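Local atomic coordinates of TatD-related deoxyribonuclease (Thermotoga maritima, PDB entry 1J6O), a protein that probably acts as a metal-dependent deoxyribonuclease of the TatD family, hydrolysing ester bonds in DNA. Residues Val14-Phe25 with Val210-Leu218. Numbering follows the deposited sequence.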
loop_
_atom_site.group_PDB
_atom_site.type_symbol
_atom_site.label_atom_id
_atom_site.label_comp_id
_atom_site.label_asym_id
_atom_site.label_seq_id
_atom_site.Cartn_x
_atom_site.Cartn_y
_atom_site.Cartn_z
ATOM N N VAL A 14 2.763 5.721 -9.949
ATOM C CA VAL A 14 2.629 4.309 -9.596
ATOM C C VAL A 14 1.617 4.219 -8.464
ATOM O O VAL A 14 1.696 5.000 -7.507
ATOM C CB VAL A 14 3.953 3.706 -9.075
ATOM C CG1 VAL A 14 3.691 2.276 -8.526
ATOM C CG2 VAL A 14 4.986 3.668 -10.216
ATOM N N ASP A 15 0.632 3.332 -8.586
ATOM C CA ASP A 15 -0.362 3.198 -7.500
ATOM C C ASP A 15 0.146 2.011 -6.693
ATOM O O ASP A 15 0.031 0.865 -7.141
ATOM C CB ASP A 15 -1.752 2.850 -8.039
ATOM C CG ASP A 15 -2.815 2.829 -6.944
ATOM O OD1 ASP A 15 -2.462 2.823 -5.733
ATOM O OD2 ASP A 15 -4.008 2.804 -7.316
ATOM N N THR A 16 0.674 2.262 -5.500
ATOM C CA THR A 16 1.198 1.161 -4.668
ATOM C C THR A 16 0.181 0.421 -3.804
ATOM O O THR A 16 0.557 -0.451 -3.005
ATOM C CB THR A 16 2.346 1.652 -3.742
ATOM O OG1 THR A 16 1.835 2.673 -2.879
ATOM C CG2 THR A 16 3.510 2.224 -4.553
ATOM N N HIS A 17 -1.105 0.743 -3.950
ATOM C CA HIS A 17 -2.097 0.055 -3.146
ATOM C C HIS A 17 -3.443 0.085 -3.834
ATOM O O HIS A 17 -4.227 1.015 -3.624
ATOM C CB HIS A 17 -2.207 0.721 -1.755
ATOM C CG HIS A 17 -2.717 -0.192 -0.682
ATOM N ND1 HIS A 17 -1.877 -0.837 0.202
ATOM C CD2 HIS A 17 -3.974 -0.567 -0.346
ATOM C CE1 HIS A 17 -2.599 -1.565 1.042
ATOM N NE2 HIS A 17 -3.874 -1.417 0.731
ATOM N N ALA A 18 -3.735 -0.929 -4.643
ATOM C CA ALA A 18 -5.016 -0.968 -5.337
ATOM C C ALA A 18 -5.774 -2.290 -5.042
ATOM O O ALA A 18 -5.159 -3.257 -4.622
ATOM C CB ALA A 18 -4.757 -0.866 -6.800
ATOM N N HIS A 19 -7.094 -2.313 -5.254
ATOM C CA HIS A 19 -7.906 -3.525 -5.028
ATOM C C HIS A 19 -8.808 -3.580 -6.264
ATOM O O HIS A 19 -10.068 -3.532 -6.153
ATOM C CB HIS A 19 -8.806 -3.374 -3.783
ATOM C CG HIS A 19 -8.059 -3.028 -2.530
ATOM N ND1 HIS A 19 -7.266 -3.938 -1.865
ATOM C CD2 HIS A 19 -8.032 -1.890 -1.789
ATOM C CE1 HIS A 19 -6.793 -3.383 -0.760
ATOM N NE2 HIS A 19 -7.248 -2.142 -0.688
ATOM N N LEU A 20 -8.188 -3.726 -7.428
ATOM C CA LEU A 20 -8.927 -3.766 -8.689
ATOM C C LEU A 20 -9.823 -4.972 -8.864
ATOM O O LEU A 20 -10.738 -4.962 -9.705
ATOM C CB LEU A 20 -7.936 -3.646 -9.855
ATOM C CG LEU A 20 -7.251 -2.273 -9.936
ATOM C CD1 LEU A 20 -5.980 -2.339 -10.823
ATOM C CD2 LEU A 20 -8.243 -1.265 -10.492
ATOM N N HIS A 21 -9.573 -5.990 -8.056
ATOM C CA HIS A 21 -10.356 -7.213 -8.115
ATOM C C HIS A 21 -11.628 -7.143 -7.274
ATOM O O HIS A 21 -12.411 -8.100 -7.277
ATOM C CB HIS A 21 -9.503 -8.414 -7.689
ATOM C CG HIS A 21 -8.926 -8.279 -6.318
ATOM N ND1 HIS A 21 -8.051 -7.263 -5.977
ATOM C CD2 HIS A 21 -9.178 -8.967 -5.176
ATOM C CE1 HIS A 21 -7.796 -7.327 -4.681
ATOM N NE2 HIS A 21 -8.471 -8.351 -4.170
ATOM N N PHE A 22 -11.844 -6.039 -6.552
ATOM C CA PHE A 22 -13.042 -5.908 -5.739
ATOM C C PHE A 22 -14.240 -5.786 -6.672
ATOM O O PHE A 22 -14.098 -5.370 -7.843
ATOM C CB PHE A 22 -12.961 -4.695 -4.822
ATOM C CG PHE A 22 -12.098 -4.908 -3.595
ATOM C CD1 PHE A 22 -11.296 -6.047 -3.458
ATOM C CD2 PHE A 22 -12.133 -3.983 -2.542
ATOM C CE1 PHE A 22 -10.542 -6.268 -2.283
ATOM C CE2 PHE A 22 -11.374 -4.208 -1.366
ATOM C CZ PHE A 22 -10.589 -5.348 -1.249
ATOM N N HIS A 23 -15.416 -6.153 -6.164
ATOM C CA HIS A 23 -16.623 -6.091 -6.980
ATOM C C HIS A 23 -17.009 -4.719 -7.544
ATOM O O HIS A 23 -17.764 -4.646 -8.527
ATOM C CB HIS A 23 -17.798 -6.720 -6.204
ATOM C CG HIS A 23 -18.450 -5.802 -5.221
ATOM N ND1 HIS A 23 -19.360 -4.834 -5.591
ATOM C CD2 HIS A 23 -18.347 -5.724 -3.871
ATOM C CE1 HIS A 23 -19.791 -4.201 -4.512
ATOM N NE2 HIS A 23 -19.194 -4.723 -3.455
ATOM N N GLN A 24 -16.520 -3.638 -6.942
ATOM C CA GLN A 24 -16.850 -2.309 -7.446
ATOM C C GLN A 24 -16.265 -2.078 -8.855
ATOM O O GLN A 24 -16.621 -1.141 -9.537
ATOM C CB GLN A 24 -16.350 -1.214 -6.490
ATOM C CG GLN A 24 -17.166 -1.102 -5.204
ATOM C CD GLN A 24 -16.725 -2.081 -4.152
ATOM O OE1 GLN A 24 -15.792 -2.853 -4.355
ATOM N NE2 GLN A 24 -17.394 -2.052 -3.004
ATOM N N PHE A 25 -15.385 -2.958 -9.297
ATOM C CA PHE A 25 -14.778 -2.823 -10.621
ATOM C C PHE A 25 -15.286 -3.914 -11.571
ATOM O O PHE A 25 -14.738 -4.077 -12.656
ATOM C CB PHE A 25 -13.261 -2.977 -10.522
ATOM C CG PHE A 25 -12.576 -1.780 -9.957
ATOM C CD1 PHE A 25 -12.442 -0.621 -10.725
ATOM C CD2 PHE A 25 -12.150 -1.777 -8.636
ATOM C CE1 PHE A 25 -11.888 0.561 -10.157
ATOM C CE2 PHE A 25 -11.599 -0.630 -8.055
ATOM C CZ PHE A 25 -11.466 0.552 -8.818
ATOM N N VAL A 210 5.343 7.247 -1.226
ATOM C CA VAL A 210 4.931 6.606 -2.462
ATOM C C VAL A 210 3.455 6.980 -2.548
ATOM O O VAL A 210 2.844 7.356 -1.536
ATOM C CB VAL A 210 5.065 5.083 -2.480
ATOM C CG1 VAL A 210 6.528 4.707 -2.660
ATOM C CG2 VAL A 210 4.426 4.484 -1.214
ATOM N N LEU A 211 2.890 6.921 -3.748
ATOM C CA LEU A 211 1.480 7.268 -3.928
ATOM C C LEU A 211 0.612 6.025 -3.888
ATOM O O LEU A 211 1.090 4.898 -4.106
ATOM C CB LEU A 211 1.269 7.896 -5.302
ATOM C CG LEU A 211 2.213 9.007 -5.747
ATOM C CD1 LEU A 211 2.057 9.195 -7.257
ATOM C CD2 LEU A 211 1.887 10.303 -4.992
ATOM N N GLU A 212 -0.666 6.219 -3.593
ATOM C CA GLU A 212 -1.566 5.089 -3.565
ATOM C C GLU A 212 -2.985 5.630 -3.667
ATOM O O GLU A 212 -3.225 6.822 -3.423
ATOM C CB GLU A 212 -1.421 4.307 -2.266
ATOM C CG GLU A 212 -2.096 4.973 -1.058
ATOM C CD GLU A 212 -2.013 4.094 0.169
ATOM O OE1 GLU A 212 -0.904 4.005 0.718
ATOM O OE2 GLU A 212 -3.039 3.467 0.556
ATOM N N THR A 213 -3.910 4.770 -4.088
ATOM C CA THR A 213 -5.298 5.179 -4.192
ATOM C C THR A 213 -6.127 4.384 -3.194
ATOM O O THR A 213 -7.107 4.896 -2.661
ATOM C CB THR A 213 -5.954 4.847 -5.562
ATOM O OG1 THR A 213 -5.873 3.426 -5.795
ATOM C CG2 THR A 213 -5.296 5.610 -6.694
ATOM N N ASP A 214 -5.720 3.144 -2.922
ATOM C CA ASP A 214 -6.453 2.271 -2.025
ATOM C C ASP A 214 -7.828 2.086 -2.725
ATOM O O ASP A 214 -8.848 1.820 -2.080
ATOM C CB ASP A 214 -6.633 2.890 -0.628
ATOM C CG ASP A 214 -7.050 1.854 0.419
ATOM O OD1 ASP A 214 -6.883 0.625 0.175
ATOM O OD2 ASP A 214 -7.537 2.274 1.498
ATOM N N CYS A 215 -7.857 2.219 -4.058
ATOM C CA CYS A 215 -9.132 2.063 -4.786
ATOM C C CYS A 215 -9.760 0.693 -4.461
ATOM O O CYS A 215 -9.050 -0.304 -4.344
ATOM C CB CYS A 215 -8.912 2.231 -6.296
ATOM S SG CYS A 215 -7.845 1.008 -7.104
ATOM N N PRO A 216 -11.103 0.606 -4.427
ATOM C CA PRO A 216 -12.067 1.692 -4.681
ATOM C C PRO A 216 -12.289 2.700 -3.565
ATOM O O PRO A 216 -13.108 3.606 -3.706
ATOM C CB PRO A 216 -13.346 0.924 -4.968
ATOM C CG PRO A 216 -13.277 -0.180 -3.881
ATOM C CD PRO A 216 -11.800 -0.642 -4.042
ATOM N N PHE A 217 -11.573 2.561 -2.465
ATOM C CA PHE A 217 -11.752 3.481 -1.343
ATOM C C PHE A 217 -11.070 4.871 -1.404
ATOM O O PHE A 217 -10.199 5.098 -2.244
ATOM C CB PHE A 217 -11.238 2.845 -0.047
ATOM C CG PHE A 217 -11.664 1.425 0.186
ATOM C CD1 PHE A 217 -13.001 1.065 0.196
ATOM C CD2 PHE A 217 -10.688 0.439 0.359
ATOM C CE1 PHE A 217 -13.384 -0.280 0.367
ATOM C CE2 PHE A 217 -11.049 -0.884 0.528
ATOM C CZ PHE A 217 -12.401 -1.252 0.531
ATOM N N LEU A 218 -11.537 5.764 -0.530
ATOM C CA LEU A 218 -10.998 7.106 -0.388
ATOM C C LEU A 218 -10.574 7.904 -1.609
ATOM O O LEU A 218 -9.373 8.179 -1.818
ATOM C CB LEU A 218 -9.786 6.990 0.524
ATOM C CG LEU A 218 -10.005 6.206 1.817
ATOM C CD1 LEU A 218 -8.654 5.835 2.481
ATOM C CD2 LEU A 218 -10.831 7.061 2.747
HETATM O O HOH W 1 4.072 5.701 -6.012
#
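Three of the ligands predicted for the first metal site of this TIM-barrel hydrolase meet here: His17 and His19, from the first strand and the loop after it, and Asp214, just past the eighth strand. His19 NE2 donates to Asp214 OD1 at 2.9 Å, near the imidazole plane, with ring and carboxylate planes 57° apart. Val47 O takes His19 ND1, fixing the ring's rotation. His17 CD2 lies 3.2 Å from the same Asp214 OD1, but the polar end of His17 turns to Glu103, another predicted ligand. A backbone bond from Asp214 N to His17 O, 2.7 Å, ties the two segments together. Behind the site, Asp15 CG is anti to the backbone N (chi1 -175°), which brings OD1 within 2.9 Å of Thr213 N; His17 N approaches OD1 from the opposite face of the carboxylate, closing an Asx turn. With an alanine in place of Asp15, Thr213 N and His17 N would probably lose their shared acceptor. Thr213 OG1 also points at Asp15 OD2, though at 2.5 Å the separation is doubtfully short. Thr16 N and OG1 both donate to Leu211 O, at 3.0 and 2.6 Å. Farther out, Phe217 CZ meets the edge of the Phe22 ring, 3.7 Å from CE2, ring planes 69° apart. Joining strands 13-18 and 209-211 in this way closes a TIM barrel, with His-X-His and a late aspartate as in TatD-type metal sites.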